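Local coordinates for protein MymaA.19257.a.B3 (Mycobacterium marinum, PDB 6Q10) that is of unknown function, but is a secreted or membrane-attached protein whose soluble part, described here, carries a LytR C-terminal domain, consistent with a role at the cell envelope, at residues 32-37 against 59-65; 91-95 against 127-131; 10-15 against 99-103. All coordinates share one frame. Numbering follows the deposited sequence.

Contact 1. Residues 32-37 against 59-65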
loop_
_atom_site.group_PDB
_atom_site.type_symbol
_atom_site.label_atom_id
_atom_site.label_comp_id
_atom_site.label_asym_id
_atom_site.label_seq_id
_atom_site.Cartn_x
_atom_site.Cartn_y
_atom_site.Cartn_z
ATOM N N VAL A 32 2.495 -8.490 -1.940
ATOM C CA VAL A 32 3.094 -7.283 -1.364
ATOM C C VAL A 32 4.438 -7.587 -0.716
ATOM O O VAL A 32 4.596 -8.592 -0.012
ATOM C CB VAL A 32 2.134 -6.652 -0.327
ATOM C CG1 VAL A 32 2.754 -5.454 0.367
ATOM C CG2 VAL A 32 0.855 -6.211 -1.006
ATOM N N ARG A 33 5.405 -6.701 -0.950
ATOM C CA ARG A 33 6.705 -6.710 -0.299
ATOM C C ARG A 33 6.792 -5.440 0.519
ATOM O O ARG A 33 6.567 -4.363 -0.019
ATOM C CB ARG A 33 7.852 -6.717 -1.307
ATOM C CG ARG A 33 7.839 -7.809 -2.314
ATOM C CD ARG A 33 9.198 -7.780 -3.040
ATOM N NE ARG A 33 9.237 -8.683 -4.189
ATOM C CZ ARG A 33 8.884 -8.339 -5.427
ATOM N NH1 ARG A 33 8.461 -7.104 -5.684
ATOM N NH2 ARG A 33 8.940 -9.227 -6.410
ATOM N N VAL A 34 7.124 -5.558 1.807
ATOM C CA VAL A 34 7.344 -4.387 2.663
ATOM C C VAL A 34 8.845 -4.147 2.729
ATOM O O VAL A 34 9.607 -5.053 3.073
ATOM C CB VAL A 34 6.754 -4.592 4.063
ATOM C CG1 VAL A 34 6.909 -3.293 4.877
ATOM C CG2 VAL A 34 5.283 -4.997 3.955
ATOM N N LEU A 35 9.273 -2.948 2.346
ATOM C CA LEU A 35 10.692 -2.604 2.250
ATOM C C LEU A 35 10.993 -1.491 3.241
ATOM O O LEU A 35 10.332 -0.454 3.236
ATOM C CB LEU A 35 11.077 -2.174 0.817
ATOM C CG LEU A 35 10.785 -3.224 -0.273
ATOM C CD1 LEU A 35 11.151 -2.708 -1.634
ATOM C CD2 LEU A 35 11.539 -4.532 0.018
ATOM N N ASN A 36 11.999 -1.713 4.072
ATOM C CA ASN A 36 12.420 -0.744 5.080
ATOM C C ASN A 36 13.305 0.315 4.435
ATOM O O ASN A 36 14.409 0.008 3.974
ATOM C CB ASN A 36 13.182 -1.471 6.193
ATOM C CG ASN A 36 13.648 -0.544 7.307
ATOM O OD1 ASN A 36 14.169 0.548 7.059
ATOM N ND2 ASN A 36 13.457 -0.984 8.551
ATOM N N ALA A 37 12.840 1.559 4.426
ATOM C CA ALA A 37 13.676 2.705 4.102
ATOM C C ALA A 37 13.609 3.710 5.238
ATOM O O ALA A 37 13.796 4.909 5.022
ATOM C CB ALA A 37 13.263 3.343 2.777
ATOM N N PRO A 59 2.828 -10.884 3.347
ATOM C CA PRO A 59 3.810 -10.059 2.645
ATOM C C PRO A 59 5.218 -10.437 3.052
ATOM O O PRO A 59 5.457 -11.048 4.094
ATOM C CB PRO A 59 3.475 -8.630 3.094
ATOM C CG PRO A 59 2.090 -8.697 3.513
ATOM C CD PRO A 59 1.926 -10.039 4.154
ATOM N N THR A 60 6.159 -10.062 2.201
ATOM C CA THR A 60 7.567 -10.272 2.512
ATOM C C THR A 60 8.102 -9.023 3.221
ATOM O O THR A 60 7.433 -7.979 3.285
ATOM C CB THR A 60 8.346 -10.576 1.234
ATOM O OG1 THR A 60 8.481 -9.385 0.463
ATOM C CG2 THR A 60 7.640 -11.616 0.405
ATOM N N ALA A 61 9.283 -9.139 3.825
ATOM C CA ALA A 61 9.856 -7.969 4.499
ATOM C C ALA A 61 11.359 -7.939 4.311
ATOM O O ALA A 61 12.054 -8.920 4.628
ATOM C CB ALA A 61 9.548 -7.962 5.999
ATOM N N ALA A 62 11.865 -6.798 3.851
ATOM C CA ALA A 62 13.296 -6.686 3.576
ATOM C C ALA A 62 13.708 -5.221 3.632
ATOM O O ALA A 62 12.910 -4.338 3.958
ATOM C CB ALA A 62 13.629 -7.289 2.213
ATOM N N ASN A 63 14.969 -4.957 3.299
ATOM C CA ASN A 63 15.432 -3.578 3.180
ATOM C C ASN A 63 15.204 -3.052 1.762
ATOM O O ASN A 63 15.265 -3.792 0.779
ATOM C CB ASN A 63 16.913 -3.468 3.524
ATOM C CG ASN A 63 17.194 -3.546 5.032
ATOM O OD1 ASN A 63 16.289 -3.448 5.839
ATOM N ND2 ASN A 63 18.479 -3.692 5.396
ATOM N N ASP A 64 14.946 -1.752 1.651
ATOM C CA ASP A 64 14.785 -1.142 0.326
ATOM C C ASP A 64 16.137 -0.881 -0.336
ATOM O O ASP A 64 16.955 -0.143 0.223
ATOM C CB ASP A 64 14.040 0.181 0.445
ATOM C CG ASP A 64 13.937 0.895 -0.881
ATOM O OD1 ASP A 64 13.946 0.209 -1.924
ATOM O OD2 ASP A 64 13.849 2.141 -0.879
ATOM N N PRO A 65 16.417 -1.454 -1.515
ATOM C CA PRO A 65 17.697 -1.157 -2.172
ATOM C C PRO A 65 17.766 0.218 -2.816
ATOM O O PRO A 65 18.891 0.700 -3.058
ATOM C CB PRO A 65 17.827 -2.274 -3.221
ATOM C CG PRO A 65 16.456 -2.741 -3.485
ATOM C CD PRO A 65 15.597 -2.426 -2.263
HETATM O O HOH W 1 17.391 0.105 2.957
#
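L35, D64 and T60 carry the largest buried areas in this parallel strand pair, in which 60-63 runs beside 32-36 at 24°. The backbone ladder has the alternating pattern of parallel strands. T60 N donates to V32 O (3.1 Å) and T60 O accepts from V34 N (2.9 Å); A62 then bonds V34 O through its N (3.0 Å) and N36 N through its O (2.8 Å), and D64 N closes the run on N36 O (3.0 Å). Buried L35, on the same face as R33, T60 and A62, packs its CD2 on A62 CB (4.1 Å) and its CB on D64 CB (3.8 Å). T60, beta-branched and polar, tolerates both the extended backbone and the solvent at an outer strand. Its OG1 rests 3.3 Å from R33 CG, while the guanidinium of R33 turns away to a salt bridge with D111. D64 ends the pairing with a buried carboxylate that is well paid for, by a salt bridge to R79 and by the amides of V66 and Y67. A water adds a link here, donating to N36 O (3.2 Å) and D64 O (2.8 Å). At the other end P59, which has no amide hydrogen, sits just before the ladder, its CB 4.2 Å from V32 CB. The two strands and helix 43-54 form a beta-alpha-beta crossover, with V34 and P59 packed against that helix. Strand 60-63 is an outer strand of the mixed sheet, whereas 32-36 is flanked on its other side by 110-114, and V32 reaches helix 85-94.

Contact 2. Residues 91-95 against 127-131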
loop_
_atom_site.group_PDB
_atom_site.type_symbol
_atom_site.label_atom_id
_atom_site.label_comp_id
_atom_site.label_asym_id
_atom_site.label_seq_id
_atom_site.Cartn_x
_atom_site.Cartn_y
_atom_site.Cartn_z
ATOM N N VAL A 91 -3.289 -1.612 -0.823
ATOM C CA VAL A 91 -2.278 -1.148 0.125
ATOM C C VAL A 91 -2.502 0.323 0.468
ATOM O O VAL A 91 -2.330 0.742 1.620
ATOM C CB VAL A 91 -0.868 -1.383 -0.442
ATOM C CG1 VAL A 91 0.185 -0.874 0.542
ATOM C CG2 VAL A 91 -0.666 -2.887 -0.701
ATOM N N TRP A 92 -2.891 1.130 -0.522
ATOM C CA TRP A 92 -3.038 2.564 -0.285
ATOM C C TRP A 92 -4.143 2.889 0.713
ATOM O O TRP A 92 -4.118 3.950 1.336
ATOM C CB TRP A 92 -3.285 3.243 -1.649
ATOM C CG TRP A 92 -3.098 4.720 -1.724
ATOM C CD1 TRP A 92 -2.141 5.473 -1.118
ATOM C CD2 TRP A 92 -3.901 5.616 -2.497
ATOM N NE1 TRP A 92 -2.297 6.802 -1.485
ATOM C CE2 TRP A 92 -3.388 6.908 -2.314
ATOM C CE3 TRP A 92 -5.029 5.441 -3.301
ATOM C CZ2 TRP A 92 -3.961 8.030 -2.933
ATOM C CZ3 TRP A 92 -5.586 6.556 -3.920
ATOM C CH2 TRP A 92 -5.044 7.818 -3.730
ATOM N N LEU A 93 -5.127 1.994 0.864
ATOM C CA LEU A 93 -6.146 2.175 1.889
ATOM C C LEU A 93 -5.540 2.255 3.281
ATOM O O LEU A 93 -5.995 3.036 4.120
ATOM C CB LEU A 93 -7.132 1.005 1.840
ATOM C CG LEU A 93 -7.979 0.970 0.584
ATOM C CD1 LEU A 93 -8.696 -0.387 0.547
ATOM C CD2 LEU A 93 -9.008 2.117 0.561
ATOM N N VAL A 94 -4.538 1.408 3.561
ATOM C CA VAL A 94 -3.980 1.332 4.904
ATOM C C VAL A 94 -2.662 2.095 5.012
ATOM O O VAL A 94 -2.164 2.282 6.130
ATOM C CB VAL A 94 -3.832 -0.133 5.363
ATOM C CG1 VAL A 94 -5.241 -0.759 5.530
ATOM C CG2 VAL A 94 -2.994 -0.962 4.370
ATOM N N ALA A 95 -2.113 2.574 3.899
ATOM C CA ALA A 95 -0.955 3.480 3.909
ATOM C C ALA A 95 -1.289 4.704 3.063
ATOM O O ALA A 95 -0.663 4.961 2.029
ATOM C CB ALA A 95 0.284 2.764 3.375
ATOM N N ILE A 127 -12.130 2.788 6.480
ATOM C CA ILE A 127 -11.162 1.842 5.946
ATOM C C ILE A 127 -11.596 0.417 6.257
ATOM O O ILE A 127 -11.552 -0.469 5.400
ATOM C CB ILE A 127 -9.760 2.142 6.520
ATOM C CG1 ILE A 127 -9.231 3.480 5.965
ATOM C CG2 ILE A 127 -8.833 0.984 6.264
ATOM C CD1 ILE A 127 -8.037 4.049 6.741
ATOM N N ASP A 128 -12.037 0.175 7.496
ATOM C CA ASP A 128 -12.441 -1.171 7.881
ATOM C C ASP A 128 -13.613 -1.650 7.043
ATOM O O ASP A 128 -13.666 -2.826 6.666
ATOM C CB ASP A 128 -12.781 -1.210 9.363
ATOM C CG ASP A 128 -11.551 -1.043 10.247
ATOM O OD1 ASP A 128 -10.441 -0.793 9.714
ATOM O OD2 ASP A 128 -11.697 -1.152 11.483
ATOM N N ALA A 129 -14.560 -0.753 6.742
ATOM C CA ALA A 129 -15.676 -1.113 5.876
ATOM C C ALA A 129 -15.187 -1.524 4.499
ATOM O O ALA A 129 -15.620 -2.547 3.951
ATOM C CB ALA A 129 -16.665 0.048 5.783
ATOM N N VAL A 130 -14.280 -0.744 3.911
ATOM C CA VAL A 130 -13.778 -1.114 2.590
ATOM C C VAL A 130 -13.021 -2.443 2.660
ATOM O O VAL A 130 -13.208 -3.323 1.807
ATOM C CB VAL A 130 -12.902 0.010 2.013
ATOM C CG1 VAL A 130 -12.305 -0.404 0.643
ATOM C CG2 VAL A 130 -13.709 1.298 1.848
ATOM N N LEU A 131 -12.136 -2.603 3.650
ATOM C CA LEU A 131 -11.360 -3.852 3.736
ATOM C C LEU A 131 -12.271 -5.075 3.853
ATOM O O LEU A 131 -11.972 -6.125 3.288
ATOM C CB LEU A 131 -10.383 -3.833 4.913
ATOM C CG LEU A 131 -9.259 -2.808 4.846
ATOM C CD1 LEU A 131 -8.488 -2.805 6.149
ATOM C CD2 LEU A 131 -8.327 -3.142 3.669
#
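Both segments carry helical backbone. In 91-95, V91 O accepts from V94 N (3.0 Å) and A95 N (2.9 Å), a mixture of i+3 and i+4 bonds near the C-terminal end of helix 85-94, while in 127-131 L131 N bonds I127 O (2.8 Å) in regular alpha fashion. The two come closest at L93 and I127, whose CA atoms are 6.5 Å apart. I127, V130 and L131, spaced i, i+3 and i+4, line one side of their helix and meet L93 and V94. L93 gives up the largest area: its CD1 lies 3.6 Å from V130 CG1 and 4.2 Å from L131 CD2. V94 packs alongside, its CG1 3.9 Å from L131 CD1 and 4.1 Å from I127 CG2. The branched aliphatic chains suit this place because they fill the gap with no polar group to satisfy. One polar atom does pay a price: L93 O, 3.5 Å from I127 CD1, is buried without a partner, as can happen at a helix end, where the following amides leave the i+4 pattern. This is plain hydrophobic packing of a helix end against a short helix. Helix 144-153 completes the apolar cluster through L146 on V130 and I150 on I127; L93 and W92 also meet H151 there, the W92 ring stacking on it, and W92 touches helix 16-20, while V91 and W92 lean on I78 of strand 76-80.

Contact 3. Residues 10-15 against 99-103. With EDO (1,2-ethanediol), chain B.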
loop_
_atom_site.group_PDB
_atom_site.type_symbol
_atom_site.label_atom_id
_atom_site.label_comp_id
_atom_site.label_asym_id
_atom_site.label_seq_id
_atom_site.Cartn_x
_atom_site.Cartn_y
_atom_site.Cartn_z
ATOM N N LEU A 10 12.296 6.179 -10.091
ATOM C CA LEU A 10 11.212 5.411 -9.482
ATOM C C LEU A 10 10.034 5.208 -10.425
ATOM O O LEU A 10 9.035 4.591 -10.040
ATOM C CB LEU A 10 10.723 6.114 -8.215
ATOM C CG LEU A 10 11.737 6.341 -7.102
ATOM C CD1 LEU A 10 11.423 7.627 -6.391
ATOM C CD2 LEU A 10 11.677 5.185 -6.139
ATOM N N GLY A 11 10.109 5.741 -11.630
ATOM C CA GLY A 11 9.013 5.627 -12.559
ATOM C C GLY A 11 8.066 6.802 -12.457
ATOM O O GLY A 11 8.454 7.904 -12.060
ATOM N N GLU A 12 6.818 6.575 -12.820
ATOM C CA GLU A 12 5.868 7.663 -12.998
ATOM C C GLU A 12 5.087 7.872 -11.708
ATOM O O GLU A 12 4.543 6.920 -11.157
ATOM C CB GLU A 12 4.935 7.335 -14.170
ATOM C CG GLU A 12 3.587 8.057 -14.158
ATOM C CD GLU A 12 2.593 7.450 -15.145
ATOM O OE1 GLU A 12 2.564 6.204 -15.283
ATOM O OE2 GLU A 12 1.844 8.220 -15.784
ATOM N N ARG A 13 5.064 9.109 -11.211
ATOM C CA ARG A 13 4.222 9.432 -10.061
ATOM C C ARG A 13 2.757 9.332 -10.469
ATOM O O ARG A 13 2.337 9.927 -11.467
ATOM C CB ARG A 13 4.563 10.844 -9.560
ATOM C CG ARG A 13 3.726 11.323 -8.361
ATOM C CD ARG A 13 4.120 10.644 -7.045
ATOM N NE ARG A 13 3.445 11.290 -5.916
ATOM C CZ ARG A 13 3.889 12.377 -5.302
ATOM N NH1 ARG A 13 5.009 12.963 -5.713
ATOM N NH2 ARG A 13 3.204 12.888 -4.278
ATOM N N VAL A 14 1.971 8.552 -9.718
ATOM C CA VAL A 14 0.560 8.353 -10.031
ATOM C C VAL A 14 -0.252 9.267 -9.120
ATOM O O VAL A 14 0.008 9.328 -7.915
ATOM C CB VAL A 14 0.171 6.879 -9.872
ATOM C CG1 VAL A 14 -1.317 6.713 -10.003
ATOM C CG2 VAL A 14 0.904 6.046 -10.937
ATOM N N SER A 15 -1.210 9.996 -9.690
ATOM C CA SER A 15 -1.965 10.979 -8.920
ATOM C C SER A 15 -2.997 10.317 -8.013
ATOM O O SER A 15 -3.471 9.202 -8.270
ATOM C CB SER A 15 -2.684 11.977 -9.846
ATOM O OG SER A 15 -3.687 11.311 -10.595
ATOM N N GLU A 99 3.454 8.012 -1.273
ATOM C CA GLU A 99 3.509 8.458 -2.661
ATOM C C GLU A 99 3.446 7.237 -3.567
ATOM O O GLU A 99 4.095 6.220 -3.296
ATOM C CB GLU A 99 4.794 9.248 -2.934
ATOM C CG GLU A 99 4.912 10.452 -2.037
ATOM C CD GLU A 99 5.863 11.477 -2.595
ATOM O OE1 GLU A 99 6.697 11.108 -3.447
ATOM O OE2 GLU A 99 5.759 12.658 -2.191
ATOM N N LEU A 100 2.678 7.348 -4.652
ATOM C CA LEU A 100 2.452 6.243 -5.591
ATOM C C LEU A 100 3.358 6.369 -6.809
ATOM O O LEU A 100 3.354 7.410 -7.468
ATOM C CB LEU A 100 0.995 6.255 -6.072
ATOM C CG LEU A 100 -0.072 6.244 -4.983
ATOM C CD1 LEU A 100 -1.443 6.517 -5.596
ATOM C CD2 LEU A 100 -0.039 4.917 -4.270
ATOM N N PHE A 101 4.054 5.269 -7.161
ATOM C CA PHE A 101 4.917 5.233 -8.340
ATOM C C PHE A 101 4.643 3.988 -9.164
ATOM O O PHE A 101 4.721 2.876 -8.643
ATOM C CB PHE A 101 6.394 5.260 -7.926
ATOM C CG PHE A 101 6.826 6.606 -7.421
ATOM C CD1 PHE A 101 7.221 7.603 -8.296
ATOM C CD2 PHE A 101 6.767 6.879 -6.059
ATOM C CE1 PHE A 101 7.602 8.841 -7.818
ATOM C CE2 PHE A 101 7.162 8.124 -5.583
ATOM C CZ PHE A 101 7.549 9.096 -6.468
ATOM N N ASN A 102 4.404 4.177 -10.463
ATOM C CA ASN A 102 4.365 3.061 -11.405
ATOM C C ASN A 102 5.757 2.938 -12.007
ATOM O O ASN A 102 6.178 3.793 -12.795
ATOM C CB ASN A 102 3.307 3.295 -12.480
ATOM C CG ASN A 102 3.174 2.120 -13.433
ATOM O OD1 ASN A 102 4.154 1.464 -13.750
ATOM N ND2 ASN A 102 1.947 1.857 -13.900
ATOM N N ASP A 103 6.490 1.909 -11.603
ATOM C CA ASP A 103 7.883 1.777 -12.006
ATOM C C ASP A 103 8.047 0.878 -13.218
ATOM O O ASP A 103 9.171 0.564 -13.592
ATOM C CB ASP A 103 8.748 1.308 -10.827
ATOM C CG ASP A 103 8.473 -0.133 -10.395
ATOM O OD1 ASP A 103 7.592 -0.828 -10.963
ATOM O OD2 ASP A 103 9.177 -0.576 -9.465
HETATM C C1 EDO B . -0.027 10.218 -5.027
HETATM O O1 EDO B . 1.219 9.672 -5.507
HETATM C C2 EDO B . -0.001 10.411 -3.518
HETATM O O2 EDO B . 1.098 11.249 -3.147
#
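An antiparallel strand pair at one margin of the mixed sheet is formed here, the outer strand 12-14 lying along 99-102. E12 and N102 make the hydrogen-bonded pair, E12 N to N102 O at 2.9 Å and N102 N to E12 O at 2.8 Å; further along, V14 N donates to L100 O (2.9 Å). The strands then part: V14 O and L100 N are 4.7 Å apart, and 1,2-ethanediol, probably from the crystallisation liquor, bridges them, its O1 donating to V14 O (2.7 Å) and accepting from L100 N (2.9 Å). R13 holds the same molecule through NE to O1 (2.8 Å) and NH2 to O2 (2.9 Å). On the face shared by R13 and F101, CH-pi contacts sandwich the phenyl ring, L10 CB 4.1 Å and R13 CD 4.2 Å from the F101 ring centroid on opposite sides. V14 and L100 turn to the opposite face, their CB atoms 3.9 Å apart, and both touch M19. G11 suits its place because a CB would clash with N102 O. R13 NH2 and E99 OE2 form a salt bridge (3.3 Å) with the oxygen well out of the guanidinium plane, so charge alone acts. The chemistry implies a strand held by three backbone bonds and CH-pi contacts on both faces of F101, with a polar gap that the diol bridges in this crystal.

Contacts 1 and 3 occupy the two margins of one six-stranded mixed sheet, their centres about 17 Å apart: contact 1 adds outer strand 60-63, contact 3 outer strand 12-14. Contact 2, its centre about 19 Å from the centre of each, touches both, V91 meeting V32 (CG2 to CG2, 3.7 Å) and W92 CD1 meeting L100 CD2 (3.8 Å), so helix 85-94 packs against residues of both pairings. Along the chain, the whole of contact 1 falls between the two segments of contact 3 and is complete before contact 2 begins, whereas contacts 2 and 3 interlock. The N-terminal strand and the later C-terminal helices are thus tied to the same LytR_C-type core.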